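Local coordinates for protein Cif-like 1 (Burkholderia cenocepacia, PDB 7JQY) that is a Cif-like epoxide hydrolase, which as in its family probably opens epoxides with water, and which assembles here as an octamer of alpha/beta hydrolase subunits, at residues Thr115-Val120 against Tyr130-Gln135; Asp157-Lys160 against Gln166-His169; Pro58-Thr63 against Ala212-Ala217; Leu251-Asp256 against Pro291-Arg296; Arg24-Arg29 against Ala70-Gly75. The protein carries 1 engineered substitution. All coordinates share one frame; numbering follows the deposited sequence.

Contact 1 of 5, residues Thr115-Val120 against Tyr130-Gln135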
# COMPACT_ATOMS: atom_id res chain seq x y z
N THR B 115 -20.50 -37.77 27.59
CA THR B 115 -21.88 -37.31 27.72
C THR B 115 -22.05 -36.30 28.84
O THR B 115 -22.96 -35.47 28.74
CB THR B 115 -22.85 -38.49 27.96
OG1 THR B 115 -22.29 -39.42 28.89
CG2 THR B 115 -23.19 -39.19 26.65
N ARG B 116 -21.19 -36.33 29.87
CA ARG B 116 -21.23 -35.38 31.01
C ARG B 116 -19.92 -34.57 31.07
O ARG B 116 -18.84 -35.16 31.03
CB ARG B 116 -21.45 -36.13 32.32
CG ARG B 116 -22.76 -36.90 32.39
CD ARG B 116 -23.96 -35.96 32.29
NE ARG B 116 -25.22 -36.68 32.40
CZ ARG B 116 -25.89 -37.16 31.35
NH1 ARG B 116 -25.42 -37.01 30.13
NH2 ARG B 116 -27.04 -37.80 31.54
N ILE B 117 -20.00 -33.23 31.15
CA ILE B 117 -18.82 -32.37 31.07
C ILE B 117 -18.97 -31.27 32.11
O ILE B 117 -20.09 -30.91 32.49
CB ILE B 117 -18.66 -31.73 29.68
CG1 ILE B 117 -19.87 -30.85 29.39
CG2 ILE B 117 -18.47 -32.80 28.59
CD1 ILE B 117 -19.75 -29.99 28.17
N HIS B 118 -17.84 -30.78 32.60
CA HIS B 118 -17.80 -29.47 33.23
C HIS B 118 -17.55 -28.44 32.14
O HIS B 118 -16.86 -28.73 31.15
CB HIS B 118 -16.69 -29.40 34.28
CG HIS B 118 -16.80 -30.45 35.34
ND1 HIS B 118 -17.57 -30.29 36.48
CD2 HIS B 118 -16.26 -31.69 35.43
CE1 HIS B 118 -17.48 -31.37 37.23
NE2 HIS B 118 -16.69 -32.24 36.62
N LEU B 119 -18.13 -27.26 32.28
CA LEU B 119 -18.18 -26.30 31.19
C LEU B 119 -17.77 -24.92 31.69
O LEU B 119 -18.36 -24.40 32.64
CB LEU B 119 -19.58 -26.26 30.57
CG LEU B 119 -19.74 -25.57 29.22
CD1 LEU B 119 -18.68 -26.04 28.23
CD2 LEU B 119 -21.15 -25.79 28.67
N VAL B 120 -16.77 -24.33 31.03
CA VAL B 120 -16.25 -23.01 31.35
C VAL B 120 -16.31 -22.14 30.10
O VAL B 120 -15.85 -22.55 29.03
CB VAL B 120 -14.80 -23.09 31.86
CG1 VAL B 120 -14.33 -21.71 32.35
CG2 VAL B 120 -14.66 -24.15 32.93
N TYR B 130 -23.85 -21.15 28.16
CA TYR B 130 -25.18 -21.06 28.75
C TYR B 130 -26.22 -21.75 27.89
O TYR B 130 -27.05 -22.52 28.39
CB TYR B 130 -25.57 -19.59 28.98
CG TYR B 130 -27.04 -19.45 29.33
CD1 TYR B 130 -27.51 -19.87 30.57
CD2 TYR B 130 -27.95 -18.94 28.42
CE1 TYR B 130 -28.86 -19.75 30.90
CE2 TYR B 130 -29.29 -18.82 28.73
CZ TYR B 130 -29.74 -19.23 29.97
OH TYR B 130 -31.07 -19.12 30.28
N ALA B 131 -26.18 -21.51 26.57
CA ALA B 131 -27.11 -22.16 25.66
C ALA B 131 -26.94 -23.67 25.67
O ALA B 131 -27.91 -24.41 25.48
CB ALA B 131 -26.94 -21.62 24.24
N TYR B 132 -25.72 -24.15 25.91
CA TYR B 132 -25.50 -25.58 26.08
C TYR B 132 -26.25 -26.09 27.30
O TYR B 132 -27.00 -27.07 27.22
CB TYR B 132 -24.00 -25.85 26.21
CG TYR B 132 -23.54 -27.29 25.96
CD1 TYR B 132 -24.32 -28.38 26.34
CD2 TYR B 132 -22.32 -27.54 25.34
CE1 TYR B 132 -23.89 -29.68 26.11
CE2 TYR B 132 -21.89 -28.83 25.11
CZ TYR B 132 -22.68 -29.90 25.50
OH TYR B 132 -22.23 -31.18 25.26
N ALA B 133 -26.09 -25.41 28.45
CA ALA B 133 -26.76 -25.84 29.67
C ALA B 133 -28.27 -25.69 29.57
O ALA B 133 -29.01 -26.50 30.14
CB ALA B 133 -26.22 -25.06 30.87
N ALA B 134 -28.75 -24.68 28.85
CA ALA B 134 -30.19 -24.48 28.76
C ALA B 134 -30.84 -25.55 27.90
O ALA B 134 -31.96 -26.00 28.20
CB ALA B 134 -30.50 -23.09 28.20
N GLN B 135 -30.16 -25.99 26.83
CA GLN B 135 -30.74 -26.97 25.92
C GLN B 135 -30.56 -28.41 26.39
O GLN B 135 -31.41 -29.25 26.09
CB GLN B 135 -30.13 -26.80 24.52
CG GLN B 135 -30.78 -25.71 23.70
CD GLN B 135 -29.94 -25.28 22.52
OE1 GLN B 135 -30.42 -25.21 21.39
NE2 GLN B 135 -28.66 -25.01 22.78
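The phenol ring of Tyr132 receives two methyl groups from the strand, Leu119 CD2 near its root and Ile117 CD1 near its far end, and both approach it obliquely. Leu119 CD2 rests 3.8 Å from Tyr132 CB and almost as near to CG and CD2. Ile117 CD1 sits 3.9 Å from Tyr132 CE2 and also reaches CZ and OH. The two methyls thus share out the ring along its length. Tyr132 CG lies anti to the backbone N (chi1 -161°), and this swings the ring out from the helix so that it runs along the side chains of Ile117 and Leu119. Ile117 and Tyr132 extend toward each other from opposite directions, whereas Leu119 meets the tyrosine at a slant. Ile105 and Arg106 of helix 98-111 add further contacts to Tyr132. On the helix itself, Ala131 O is gripped twice by Gln135: the backbone N bonds at 3.1 Å and NE2 at 2.9 Å, from opposite faces of the carbonyl plane. The side-chain donor stands well above that plane, 61° out of it. His118, the residue between the two touching strand positions, turns to the other side of the sheet and meets Phe302. The contact illustrates how the first half of a beta-alpha-beta unit is packed: strand 117-122 leads into helix 124-135, with what looks like the nucleophile elbow of the alpha/beta hydrolase fold at the turn between them.

Contact 2 of 5, residues Asp157-Lys160 against Gln166-His169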
# COMPACT_ATOMS: atom_id res chain seq x y z
N ASP B 157 -29.28 -5.93 29.30
CA ASP B 157 -30.17 -4.90 28.77
C ASP B 157 -29.84 -3.52 29.32
O ASP B 157 -30.07 -2.52 28.63
CB ASP B 157 -31.63 -5.26 29.05
CG ASP B 157 -32.12 -6.42 28.19
OD1 ASP B 157 -32.68 -7.39 28.75
OD2 ASP B 157 -31.93 -6.37 26.95
N GLU B 158 -29.26 -3.45 30.51
CA GLU B 158 -28.94 -2.14 31.07
C GLU B 158 -27.68 -1.55 30.45
O GLU B 158 -27.60 -0.33 30.27
CB GLU B 158 -28.76 -2.23 32.59
CG GLU B 158 -30.03 -2.53 33.37
CD GLU B 158 -29.75 -2.97 34.81
OE1 GLU B 158 -30.71 -3.24 35.55
OE2 GLU B 158 -28.56 -3.04 35.18
N ALA B 159 -26.73 -2.40 30.05
CA ALA B 159 -25.58 -1.92 29.30
C ALA B 159 -26.01 -1.33 27.97
O ALA B 159 -25.46 -0.32 27.51
CB ALA B 159 -24.57 -3.05 29.09
N LYS B 160 -27.03 -1.93 27.35
CA LYS B 160 -27.53 -1.44 26.07
C LYS B 160 -28.26 -0.11 26.24
O LYS B 160 -28.04 0.83 25.47
CB LYS B 160 -28.45 -2.48 25.45
CG LYS B 160 -28.77 -2.30 23.98
CD LYS B 160 -29.14 -3.65 23.35
CE LYS B 160 -30.65 -3.82 23.29
NZ LYS B 160 -31.11 -4.72 22.18
N GLN B 166 -18.34 0.61 27.06
CA GLN B 166 -17.56 -0.60 26.84
C GLN B 166 -18.16 -1.52 25.79
O GLN B 166 -17.55 -2.54 25.47
CB GLN B 166 -17.42 -1.37 28.16
CG GLN B 166 -16.86 -0.56 29.30
CD GLN B 166 -15.35 -0.46 29.26
OE1 GLN B 166 -14.65 -1.45 29.52
NE2 GLN B 166 -14.83 0.72 28.94
N ILE B 167 -19.34 -1.20 25.25
CA ILE B 167 -19.92 -1.97 24.16
C ILE B 167 -20.09 -1.07 22.94
O ILE B 167 -20.94 -1.33 22.09
CB ILE B 167 -21.26 -2.61 24.58
CG1 ILE B 167 -22.28 -1.54 24.99
CG2 ILE B 167 -21.05 -3.58 25.74
CD1 ILE B 167 -23.70 -2.07 25.10
N TRP B 168 -19.24 -0.05 22.83
CA TRP B 168 -19.27 0.81 21.65
C TRP B 168 -19.15 0.01 20.36
O TRP B 168 -19.71 0.39 19.33
CB TRP B 168 -18.14 1.84 21.72
CG TRP B 168 -16.76 1.24 21.50
CD1 TRP B 168 -15.88 0.82 22.46
CD2 TRP B 168 -16.12 0.97 20.24
NE1 TRP B 168 -14.74 0.31 21.88
CE2 TRP B 168 -14.86 0.39 20.52
CE3 TRP B 168 -16.50 1.17 18.90
CZ2 TRP B 168 -13.98 0.02 19.51
CZ3 TRP B 168 -15.61 0.78 17.90
CH2 TRP B 168 -14.37 0.22 18.22
N HIS B 169 -18.43 -1.11 20.41
CA HIS B 169 -18.09 -1.88 19.22
C HIS B 169 -19.23 -2.75 18.73
O HIS B 169 -19.13 -3.30 17.63
CB HIS B 169 -16.84 -2.73 19.51
CG HIS B 169 -17.03 -3.71 20.62
ND1 HIS B 169 -17.19 -3.33 21.94
CD2 HIS B 169 -17.07 -5.07 20.61
CE1 HIS B 169 -17.34 -4.41 22.69
NE2 HIS B 169 -17.27 -5.48 21.90
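Ile167 reaches Ala159 within the mostly helical region inserted between strands 140-146 and 250-255, the place where alpha/beta hydrolases of this kind carry their cap. From CB, the longer branch sets out with CG1 between the backbone N and the carbonyl carbon (chi1 60°), and it then runs on extended to CD1. That terminal methyl does the touching. Ile167 CD1 comes within 3.5 Å of Ala159 O; Ile167 CD1 also lies 4.0 Å from Lys160 CA. The methyl Ala159 CB is met by Ile167 CD1 at 4.2 Å. A single carbon therefore lays the loop against helix 154-161, resting mainly on the backbone and only secondarily on a side chain. Lys160 contributes its backbone here; its NZ is engaged in a salt bridge with Glu235. Lys160 also packs on Ala163 of a neighbouring subunit, and Trp168 on Gln175 of the same neighbour, which places the contact beside a subunit interface. The loop is tied down by Gln166 O, which accepts a hydrogen bond from Arg198 NH2 on helix 187-198. At its far end, His169 CB sits 3.7 Å above the plane of the Trp168 ring, over the ring centre.

Contact 3 of 5, residues Pro58-Thr63 against Ala212-Ala217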
# COMPACT_ATOMS: atom_id res chain seq x y z
N PRO B 58 -11.87 -11.13 21.17
CA PRO B 58 -11.21 -11.73 20.00
C PRO B 58 -10.19 -12.76 20.43
O PRO B 58 -9.01 -12.45 20.51
CB PRO B 58 -10.52 -10.53 19.36
CG PRO B 58 -10.18 -9.61 20.56
CD PRO B 58 -11.04 -10.06 21.75
N GLN B 59 -10.63 -13.99 20.70
CA GLN B 59 -9.77 -14.98 21.32
C GLN B 59 -9.80 -16.28 20.54
O GLN B 59 -10.54 -16.44 19.57
CB GLN B 59 -10.18 -15.21 22.78
CG GLN B 59 -10.36 -13.89 23.56
CD GLN B 59 -10.64 -14.13 25.02
OE1 GLN B 59 -11.59 -14.84 25.39
NE2 GLN B 59 -9.80 -13.56 25.88
N THR B 60 -8.95 -17.21 20.97
CA THR B 60 -8.93 -18.59 20.53
C THR B 60 -8.75 -19.44 21.78
O THR B 60 -8.73 -18.91 22.90
CB THR B 60 -7.78 -18.86 19.55
OG1 THR B 60 -6.54 -18.64 20.23
CG2 THR B 60 -7.87 -17.98 18.30
N TRP B 61 -8.58 -20.75 21.58
CA TRP B 61 -8.25 -21.64 22.69
C TRP B 61 -7.05 -21.14 23.48
O TRP B 61 -6.93 -21.42 24.68
CB TRP B 61 -7.96 -23.05 22.16
CG TRP B 61 -6.62 -23.16 21.50
CD1 TRP B 61 -6.35 -23.02 20.16
CD2 TRP B 61 -5.35 -23.38 22.14
NE1 TRP B 61 -5.00 -23.15 19.94
CE2 TRP B 61 -4.37 -23.38 21.13
CE3 TRP B 61 -4.96 -23.59 23.47
CZ2 TRP B 61 -3.02 -23.58 21.41
CZ3 TRP B 61 -3.61 -23.79 23.74
CH2 TRP B 61 -2.66 -23.78 22.72
N TYR B 62 -6.15 -20.40 22.83
CA TYR B 62 -4.89 -19.99 23.44
C TYR B 62 -5.09 -19.19 24.73
O TYR B 62 -4.16 -19.06 25.52
CB TYR B 62 -4.08 -19.19 22.42
CG TYR B 62 -2.71 -18.69 22.87
CD1 TYR B 62 -1.60 -19.53 22.86
CD2 TYR B 62 -2.53 -17.37 23.27
CE1 TYR B 62 -0.34 -19.07 23.25
CE2 TYR B 62 -1.28 -16.90 23.66
CZ TYR B 62 -0.19 -17.75 23.65
OH TYR B 62 1.05 -17.29 24.05
N THR B 63 -6.29 -18.65 24.95
CA THR B 63 -6.52 -17.88 26.16
C THR B 63 -6.51 -18.74 27.42
O THR B 63 -6.28 -18.21 28.51
CB THR B 63 -7.82 -17.08 26.05
OG1 THR B 63 -7.83 -16.05 27.04
CG2 THR B 63 -9.05 -17.96 26.25
N ALA B 212 -4.63 -11.65 17.56
CA ALA B 212 -4.80 -10.76 16.42
C ALA B 212 -4.44 -11.46 15.11
O ALA B 212 -5.11 -11.27 14.09
CB ALA B 212 -3.97 -9.49 16.62
N ASP B 213 -3.36 -12.27 15.11
CA ASP B 213 -2.98 -12.98 13.88
C ASP B 213 -4.02 -14.02 13.48
O ASP B 213 -4.21 -14.29 12.29
CB ASP B 213 -1.59 -13.60 14.04
CG ASP B 213 -0.49 -12.54 14.18
OD1 ASP B 213 -0.80 -11.31 14.10
OD2 ASP B 213 0.68 -12.92 14.39
N ALA B 214 -4.70 -14.65 14.44
CA ALA B 214 -5.76 -15.57 14.08
C ALA B 214 -6.90 -14.85 13.35
O ALA B 214 -7.43 -15.36 12.36
CB ALA B 214 -6.28 -16.29 15.32
N TYR B 215 -7.26 -13.65 13.81
CA TYR B 215 -8.36 -12.89 13.23
C TYR B 215 -7.98 -12.21 11.92
O TYR B 215 -8.87 -11.75 11.20
CB TYR B 215 -8.88 -11.86 14.26
CG TYR B 215 -9.71 -12.58 15.31
CD1 TYR B 215 -11.08 -12.73 15.15
CD2 TYR B 215 -9.11 -13.20 16.40
CE1 TYR B 215 -11.84 -13.45 16.06
CE2 TYR B 215 -9.85 -13.92 17.31
CZ TYR B 215 -11.22 -14.04 17.14
OH TYR B 215 -11.96 -14.76 18.05
N ALA B 216 -6.70 -12.21 11.55
CA ALA B 216 -6.27 -11.74 10.24
C ALA B 216 -6.42 -12.82 9.17
O ALA B 216 -6.34 -12.51 7.97
CB ALA B 216 -4.82 -11.26 10.30
N ALA B 217 -6.64 -14.07 9.56
CA ALA B 217 -6.76 -15.17 8.60
C ALA B 217 -8.01 -15.00 7.73
O ALA B 217 -8.96 -14.31 8.10
CB ALA B 217 -6.81 -16.49 9.36
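A buried contact between a core loop and the end of a helix of the cap-like insertion, this one centres on Tyr215, whose ring lies against Pro58 and whose hydroxyl bonds to Gln59. Tyr215 OH donates to Gln59 O at 2.7 Å, meeting the acceptor in the carbonyl plane on a lone pair, with a C=O...donor angle of 133°. Pro58 CB covers one face of the ring in a CH-pi contact, 4.2 Å from the centroid and 17° off the normal, while Tyr215 CE2 comes to 3.3 Å from Pro58 C. The ring is thus held both by a face contact and by its hydroxyl. Farther along, Thr60 CG2 meets Ala214 CB at 3.8 Å. Thr60 OG1 meanwhile takes a hydrogen bond from Tyr62 N, an ST turn that shapes the loop where its 3-10 segment begins. A cis peptide bond precedes Pro58, and the run His55, Gly56, Trp57, Pro58 matches the HGXP motif that in related epoxide hydrolases helps to form the oxyanion hole. The side chain of Gln59 points elsewhere, its OE1 bonding to Arg122 NH1. Around the contact, Ile191 of helix 187-198 packs on both Pro58 and Tyr215, Trp57 meets the tyrosine edge-to-face, and Thr60 touches Asp82 of strand 77-82, so the end of helix 205-215 is fitted between its neighbouring helix and the core.

Contact 4 of 5, residues Leu251-Asp256 against Pro291-Arg296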
# COMPACT_ATOMS: atom_id res chain seq x y z
N LEU B 251 -20.94 -21.21 38.82
CA LEU B 251 -19.94 -20.31 39.38
C LEU B 251 -19.80 -19.11 38.47
O LEU B 251 -19.73 -19.27 37.24
CB LEU B 251 -18.59 -21.02 39.55
CG LEU B 251 -17.36 -20.17 39.91
CD1 LEU B 251 -17.45 -19.67 41.34
CD2 LEU B 251 -16.07 -20.96 39.68
N ALA B 252 -19.82 -17.90 39.05
CA ALA B 252 -19.70 -16.65 38.31
C ALA B 252 -18.46 -15.90 38.79
O ALA B 252 -18.28 -15.68 39.99
CB ALA B 252 -20.94 -15.78 38.50
N LEU B 253 -17.60 -15.49 37.84
CA LEU B 253 -16.34 -14.82 38.15
C LEU B 253 -16.10 -13.64 37.22
O LEU B 253 -16.44 -13.70 36.03
CB LEU B 253 -15.15 -15.77 38.05
CG LEU B 253 -15.18 -17.04 38.89
CD1 LEU B 253 -14.05 -17.98 38.45
CD2 LEU B 253 -15.05 -16.71 40.37
N ALA B 254 -15.50 -12.57 37.75
CA ALA B 254 -15.12 -11.41 36.95
C ALA B 254 -14.13 -10.57 37.73
O ALA B 254 -13.98 -10.72 38.95
CB ALA B 254 -16.35 -10.58 36.55
N GLY B 255 -13.41 -9.71 37.01
CA GLY B 255 -12.43 -8.85 37.66
C GLY B 255 -13.06 -7.62 38.27
O GLY B 255 -14.05 -7.08 37.77
N ASP B 256 -12.46 -7.13 39.36
CA ASP B 256 -13.03 -5.97 40.04
C ASP B 256 -12.89 -4.70 39.21
O ASP B 256 -13.61 -3.73 39.47
CB ASP B 256 -12.38 -5.76 41.42
CG ASP B 256 -10.89 -5.49 41.34
OD1 ASP B 256 -10.30 -5.66 40.25
OD2 ASP B 256 -10.30 -5.08 42.36
N PRO B 291 -4.86 -15.96 35.94
CA PRO B 291 -5.17 -17.40 35.88
C PRO B 291 -4.95 -18.11 37.20
O PRO B 291 -5.49 -19.20 37.40
CB PRO B 291 -4.23 -17.92 34.78
CG PRO B 291 -3.10 -16.94 34.75
CD PRO B 291 -3.71 -15.61 35.09
N ALA B 292 -4.11 -17.56 38.08
CA ALA B 292 -3.93 -18.16 39.40
C ALA B 292 -5.23 -18.12 40.20
O ALA B 292 -5.62 -19.11 40.82
CB ALA B 292 -2.80 -17.45 40.14
N PHE B 293 -5.89 -16.96 40.21
CA PHE B 293 -7.20 -16.85 40.86
C PHE B 293 -8.21 -17.77 40.19
O PHE B 293 -8.99 -18.46 40.87
CB PHE B 293 -7.68 -15.41 40.79
CG PHE B 293 -9.12 -15.22 41.20
CD1 PHE B 293 -10.14 -15.34 40.27
CD2 PHE B 293 -9.44 -14.90 42.51
CE1 PHE B 293 -11.47 -15.17 40.65
CE2 PHE B 293 -10.76 -14.72 42.90
CZ PHE B 293 -11.77 -14.85 41.97
N LEU B 294 -8.22 -17.79 38.86
CA LEU B 294 -9.20 -18.58 38.13
C LEU B 294 -8.98 -20.06 38.35
O LEU B 294 -9.94 -20.82 38.57
CB LEU B 294 -9.11 -18.25 36.64
CG LEU B 294 -9.96 -19.08 35.71
CD1 LEU B 294 -11.40 -18.95 36.14
CD2 LEU B 294 -9.77 -18.59 34.28
N THR B 295 -7.73 -20.49 38.27
CA THR B 295 -7.45 -21.90 38.45
C THR B 295 -7.89 -22.32 39.83
O THR B 295 -8.45 -23.41 40.01
CB THR B 295 -5.97 -22.19 38.21
OG1 THR B 295 -5.73 -22.16 36.80
CG2 THR B 295 -5.58 -23.57 38.71
N ARG B 296 -7.65 -21.47 40.83
CA ARG B 296 -8.03 -21.77 42.20
C ARG B 296 -9.55 -21.87 42.35
O ARG B 296 -10.06 -22.73 43.07
CB ARG B 296 -7.47 -20.73 43.16
CG ARG B 296 -7.82 -20.98 44.62
CD ARG B 296 -7.35 -22.35 45.07
NE ARG B 296 -7.74 -22.63 46.45
CZ ARG B 296 -7.50 -23.78 47.07
NH1 ARG B 296 -6.86 -24.76 46.44
NH2 ARG B 296 -7.89 -23.95 48.33
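Leu253 and Leu294 mark the nearest backbone approach of strand 250-255 to helix 291-303, their CA atoms 8.1 Å apart, a gap bridged by side chains. Leu253 does the work on the strand, and its two methyls go to different partners. Its CD1 presses against Leu294 CD1 at 3.6 Å, while its CD2 lies 3.9 Å from Phe293 CE1, with Phe293 CZ a little farther off. The methyl comes to the phenyl ring at a slant. With chi1 at 169°, the Phe293 ring turns from its own N and leans over to the strand; Leu294 starts to one side of the strand, yet CD1 still closes on Leu253. The ring packs further on Ala277 and Ala279 of strand 274-279, and thereby spans two adjacent strands. Near the start of the helix, Phe293 N is bonded to Asn290 OD1, and Pro291 O accepts from Thr295 N at 2.7 Å and, weakly, from Thr295 OG1. Ala252 and Ala254, on the other side of the strand, meet Glu263 of helix 262-268. Helices on both faces of one sheet make this a clear example of the three-layer alpha/beta/alpha sandwich of the alpha/beta hydrolase fold, with the C-terminal helix forming part of one outer layer.

Contact 5 of 5, residues Arg24-Arg29 against Ala70-Gly75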
# COMPACT_ATOMS: atom_id res chain seq x y z
N ARG B 24 4.51 -30.85 25.35
CA ARG B 24 4.57 -32.29 25.47
C ARG B 24 3.28 -32.86 26.03
O ARG B 24 3.07 -34.07 25.97
CB ARG B 24 5.75 -32.70 26.37
CG ARG B 24 7.06 -32.39 25.74
CD ARG B 24 7.42 -33.52 24.79
NE ARG B 24 8.05 -33.04 23.56
CZ ARG B 24 7.41 -32.76 22.43
NH1 ARG B 24 6.09 -32.89 22.34
NH2 ARG B 24 8.11 -32.34 21.38
N ARG B 25 2.42 -32.00 26.57
CA ARG B 25 1.19 -32.48 27.19
C ARG B 25 -0.14 -32.26 26.46
O ARG B 25 -1.13 -32.90 26.80
CB ARG B 25 1.08 -31.94 28.62
CG ARG B 25 2.12 -32.48 29.58
CD ARG B 25 1.94 -31.91 30.98
NE ARG B 25 0.59 -32.14 31.48
CZ ARG B 25 0.22 -33.22 32.16
NH1 ARG B 25 -1.03 -33.34 32.58
NH2 ARG B 25 1.10 -34.18 32.41
N PHE B 26 -0.18 -31.37 25.48
CA PHE B 26 -1.44 -31.13 24.80
C PHE B 26 -1.24 -31.38 23.32
O PHE B 26 -0.11 -31.38 22.83
CB PHE B 26 -1.95 -29.71 25.08
CG PHE B 26 -2.28 -29.49 26.53
CD1 PHE B 26 -3.57 -29.72 27.00
CD2 PHE B 26 -1.32 -29.08 27.42
CE1 PHE B 26 -3.88 -29.52 28.33
CE2 PHE B 26 -1.62 -28.89 28.75
CZ PHE B 26 -2.90 -29.11 29.21
N SER B 27 -2.34 -31.58 22.62
CA SER B 27 -2.30 -31.94 21.21
C SER B 27 -3.37 -31.16 20.48
O SER B 27 -4.45 -30.92 21.00
CB SER B 27 -2.52 -33.45 21.00
OG SER B 27 -1.56 -34.20 21.71
N ARG B 28 -3.07 -30.81 19.23
CA ARG B 28 -4.03 -30.16 18.37
C ARG B 28 -4.78 -31.24 17.61
O ARG B 28 -4.17 -32.16 17.05
CB ARG B 28 -3.34 -29.20 17.39
CG ARG B 28 -2.51 -28.12 18.08
CD ARG B 28 -1.95 -27.16 17.06
NE ARG B 28 -2.90 -26.98 15.98
CZ ARG B 28 -2.58 -26.50 14.78
NH1 ARG B 28 -1.33 -26.15 14.51
NH2 ARG B 28 -3.52 -26.38 13.85
N ARG B 29 -6.10 -31.12 17.58
CA ARG B 29 -6.97 -32.12 16.97
C ARG B 29 -8.08 -31.40 16.23
O ARG B 29 -8.40 -30.24 16.50
CB ARG B 29 -7.58 -33.04 18.04
CG ARG B 29 -7.00 -34.43 18.12
CD ARG B 29 -5.64 -34.45 18.76
NE ARG B 29 -5.00 -35.75 18.56
CZ ARG B 29 -3.79 -35.93 18.03
NH1 ARG B 29 -3.01 -34.89 17.78
NH2 ARG B 29 -3.31 -37.16 17.87
N ALA B 70 -3.05 -27.02 34.93
CA ALA B 70 -3.49 -27.34 36.29
C ALA B 70 -4.76 -28.19 36.28
O ALA B 70 -4.92 -29.07 37.14
CB ALA B 70 -3.70 -26.05 37.09
N LEU B 71 -5.67 -27.95 35.33
CA LEU B 71 -6.87 -28.78 35.24
C LEU B 71 -6.51 -30.21 34.89
O LEU B 71 -7.03 -31.16 35.50
CB LEU B 71 -7.83 -28.21 34.19
CG LEU B 71 -8.61 -26.96 34.57
CD1 LEU B 71 -9.48 -26.52 33.41
CD2 LEU B 71 -9.46 -27.24 35.80
N ALA B 72 -5.60 -30.40 33.94
CA ALA B 72 -5.24 -31.74 33.52
C ALA B 72 -4.39 -32.45 34.57
O ALA B 72 -4.40 -33.69 34.62
CB ALA B 72 -4.49 -31.67 32.19
N GLU B 73 -3.62 -31.72 35.38
CA GLU B 73 -2.77 -32.44 36.32
C GLU B 73 -3.63 -33.01 37.46
O GLU B 73 -3.18 -33.93 38.16
CB GLU B 73 -1.63 -31.54 36.82
CG GLU B 73 -0.56 -31.10 35.79
CD GLU B 73 0.52 -30.16 36.30
OE1 GLU B 73 0.37 -29.64 37.45
OE2 GLU B 73 1.30 -29.70 35.41
N ASP B 74 -4.86 -32.49 37.65
CA ASP B 74 -5.81 -32.98 38.64
C ASP B 74 -6.73 -34.04 38.07
O ASP B 74 -7.79 -34.31 38.66
CB ASP B 74 -6.68 -31.84 39.19
CG ASP B 74 -6.29 -31.43 40.59
OD1 ASP B 74 -5.11 -31.59 40.94
OD2 ASP B 74 -7.18 -30.95 41.33
N GLY B 75 -6.37 -34.63 36.93
CA GLY B 75 -7.12 -35.73 36.37
C GLY B 75 -8.25 -35.36 35.45
O GLY B 75 -9.01 -36.26 35.04
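Arg25, Phe26, Ala72 and Glu73 join the start of the first strand to the end of helix 68-73. The apolar part is small: Phe26 CZ reaches Ala72 CB at 4.2 Å, the methyl standing obliquely to the ring. Phe26 does not leave its backbone aimed at the helix, but with chi1 at -64° the ring is long enough for CZ to reach the alanine. The second kind is packing around the guanidinium of Arg25. Arg25 NH1 lies 3.9 Å from Ala72 CB, which sits at the edge of the group and in its plane, and equally 3.9 Å from Glu73 CG, which lies over one face. The arginine bends at chi3 (55°), whereas the glutamate is extended beyond CG, and the two chains meet at about a right angle. The guanidinium and carboxylate planes stand 86° apart and Arg25 NE is 4.7 Å from Glu73 OE2, so the charges probably attract at a distance without forming a salt bridge. Backbone bonds finish the helix: Gly75, with positive phi, is the C-prime residue of a Schellman motif, in which Gly75 N bonds to Ala72 O at 3.2 Å and Tyr76 N to Leu71 O. Among its neighbours, strand 26-32 lies at the border of the sheet within this chain, beside strand 37-43, where Phe26 packs on Val41; Met13 of a neighbouring subunit also touches Phe26. Ala72 rests on Val78 of strand 77-82, and Leu71 and Asp74 lean on Leu299 of helix 291-303.

Overall arrangement
Contacts 1, 4 and 5 all reach the same mixed sheet, their centres 19 to 20 Å apart, and pack helices against its two faces: helix 124-135 lies on one, helices 68-73 and 291-303 on the other. Contacts 4 and 5 touch directly, Thr295 CG2 lying 3.5 Å from Ala70 CB. Along the chain, contacts 1 and 2 are nested inside the loop closed by contact 3, contacts 3 and 5 cross, and contact 4 comes last. Contacts 2 and 5 are farthest apart, about 36 Å between centres. Those on the sheet thus hold helices to the core, contact 3 joins core and helical insertion, and contact 2 lies within the insertion near a subunit interface.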